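Local structure of nitric oxide dioxygenase (Rhodothermus marinus DSM 4252, 6WK3) at residues Y33-L36 / F37-Y40. The protein binds heme in a globin fold, probably acts as a nitric oxide dioxygenase, and in this engineered form serves as a carbene transferase for cyclopropane synthesis. The protein carries 1 engineered substitution. Numbering follows the deposited sequence.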
loop_
_atom_site.group_PDB
_atom_site.type_symbol
_atom_site.label_atom_id
_atom_site.label_comp_id
_atom_site.label_asym_id
_atom_site.label_seq_id
_atom_site.Cartn_x
_atom_site.Cartn_y
_atom_site.Cartn_z
ATOM N N TYR A 33 -13.371 -12.651 -6.688
ATOM C CA TYR A 33 -11.989 -12.706 -7.155
ATOM C C TYR A 33 -11.761 -13.875 -8.110
ATOM O O TYR A 33 -10.974 -13.759 -9.057
ATOM C CB TYR A 33 -11.023 -12.796 -5.972
ATOM C CG TYR A 33 -9.590 -13.059 -6.399
ATOM C CD1 TYR A 33 -8.821 -12.054 -6.976
ATOM C CD2 TYR A 33 -9.016 -14.318 -6.248
ATOM C CE1 TYR A 33 -7.520 -12.288 -7.377
ATOM C CE2 TYR A 33 -7.714 -14.563 -6.652
ATOM C CZ TYR A 33 -6.971 -13.543 -7.215
ATOM O OH TYR A 33 -5.675 -13.775 -7.616
ATOM N N ARG A 34 -12.427 -15.011 -7.876
ATOM C CA ARG A 34 -12.258 -16.153 -8.776
ATOM C C ARG A 34 -12.843 -15.863 -10.149
ATOM O O ARG A 34 -12.249 -16.223 -11.170
ATOM C CB ARG A 34 -12.891 -17.406 -8.175
ATOM C CG ARG A 34 -12.157 -17.877 -6.935
ATOM C CD ARG A 34 -12.799 -19.086 -6.287
ATOM N NE ARG A 34 -12.165 -19.344 -4.999
ATOM C CZ ARG A 34 -12.799 -19.361 -3.832
ATOM N NH1 ARG A 34 -14.112 -19.158 -3.775
ATOM N NH2 ARG A 34 -12.117 -19.595 -2.720
ATOM N N LEU A 35 -14.000 -15.203 -10.194
ATOM C CA LEU A 35 -14.561 -14.792 -11.474
ATOM C C LEU A 35 -13.646 -13.799 -12.178
ATOM O O LEU A 35 -13.523 -13.821 -13.406
ATOM C CB LEU A 35 -15.951 -14.194 -11.264
ATOM C CG LEU A 35 -16.988 -15.148 -10.671
ATOM C CD1 LEU A 35 -18.332 -14.443 -10.513
ATOM C CD2 LEU A 35 -17.131 -16.387 -11.532
ATOM N N LEU A 36 -12.989 -12.921 -11.416
ATOM C CA LEU A 36 -12.049 -11.981 -12.016
ATOM C C LEU A 36 -10.792 -12.696 -12.501
ATOM O O LEU A 36 -10.256 -12.371 -13.567
ATOM C CB LEU A 36 -11.702 -10.880 -11.008
ATOM C CG LEU A 36 -10.800 -9.727 -11.452
ATOM C CD1 LEU A 36 -11.577 -8.713 -12.266
ATOM C CD2 LEU A 36 -10.145 -9.063 -10.245
ATOM N N PHE A 37 -10.313 -13.677 -11.727
ATOM C CA PHE A 37 -9.151 -14.468 -12.127
ATOM C C PHE A 37 -9.384 -15.148 -13.472
ATOM O O PHE A 37 -8.496 -15.159 -14.332
ATOM C CB PHE A 37 -8.846 -15.503 -11.036
ATOM C CG PHE A 37 -7.519 -16.215 -11.193
ATOM C CD1 PHE A 37 -7.342 -17.203 -12.154
ATOM C CD2 PHE A 37 -6.460 -15.926 -10.342
ATOM C CE1 PHE A 37 -6.124 -17.867 -12.283
ATOM C CE2 PHE A 37 -5.241 -16.592 -10.461
ATOM C CZ PHE A 37 -5.075 -17.560 -11.434
ATOM N N GLU A 38 -10.576 -15.706 -13.682
ATOM C CA GLU A 38 -10.827 -16.498 -14.878
ATOM C C GLU A 38 -11.379 -15.692 -16.049
ATOM O O GLU A 38 -11.234 -16.125 -17.196
ATOM C CB GLU A 38 -11.771 -17.660 -14.549
ATOM C CG GLU A 38 -13.226 -17.295 -14.396
ATOM C CD GLU A 38 -14.044 -18.410 -13.751
ATOM O OE1 GLU A 38 -13.537 -19.060 -12.809
ATOM O OE2 GLU A 38 -15.197 -18.629 -14.186
ATOM N N ARG A 39 -11.988 -14.534 -15.810
ATOM C CA ARG A 39 -12.529 -13.770 -16.929
ATOM C C ARG A 39 -11.555 -12.735 -17.471
ATOM O O ARG A 39 -11.618 -12.405 -18.662
ATOM C CB ARG A 39 -13.830 -13.083 -16.522
ATOM C CG ARG A 39 -14.970 -14.044 -16.273
ATOM C CD ARG A 39 -16.207 -13.305 -15.803
ATOM N NE ARG A 39 -17.197 -14.214 -15.237
ATOM C CZ ARG A 39 -18.406 -13.841 -14.832
ATOM N NH1 ARG A 39 -18.779 -12.571 -14.928
ATOM N NH2 ARG A 39 -19.241 -14.739 -14.333
ATOM N N TYR A 40 -10.657 -12.220 -16.636
ATOM C CA TYR A 40 -9.711 -11.177 -17.036
ATOM C C TYR A 40 -8.341 -11.522 -16.483
ATOM O O TYR A 40 -7.902 -10.974 -15.464
ATOM C CB TYR A 40 -10.183 -9.802 -16.563
ATOM C CG TYR A 40 -11.585 -9.507 -17.023
ATOM C CD1 TYR A 40 -11.832 -9.109 -18.329
ATOM C CD2 TYR A 40 -12.667 -9.662 -16.166
ATOM C CE1 TYR A 40 -13.115 -8.851 -18.765
ATOM C CE2 TYR A 40 -13.954 -9.412 -16.594
ATOM C CZ TYR A 40 -14.171 -9.006 -17.893
ATOM O OH TYR A 40 -15.450 -8.748 -18.325
#
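Tyr33 and Phe37, one turn apart at the C-terminal end of helix 18-39 of this globin, meet obliquely: the phenol end of Tyr33 comes up to the edge of the Phe37 ring, near its plane, with OH 3.6 Å from Phe37 CD2. Both side chains set CG anti to the backbone N (chi1 172° and -169°), which swings the two rings out on the same flank of the helix.

A second pair, Leu35 and Arg39, runs side by side in the same direction. The arginine chain is extended from CG to NE and turns one guanidinium face to Leu35, whose CD1 lies over it while CB sits off toward the rim; NH2 stands 3.9 Å from Leu35 CD1. The charged end of Arg39 is taken by Asp104 and Glu100 of helix 94-110, whose carboxylates form salt bridges with NH1 and would help to fix the plane against Leu35, and Glu100 is also hydrogen-bonded to the phenol of Tyr40.

On the inner side, Leu36 is buried, its side chain about 5 Å from a bound heme, and packs on Val98 and on Phe47, whose ring also meets that of Tyr33 edge-to-face. Leu36 crosses Tyr40 at about a right angle.

Four successive i to i+4 backbone bonds hold these pairs in place, beginning with Phe37 N to Tyr33 O at 2.8 Å. The last binds Tyr40, the first residue to leave helical angles, through its N to Leu36 O at 3.1 Å, while Leu36 CD1 lies 4.2 Å from Tyr40 CD2.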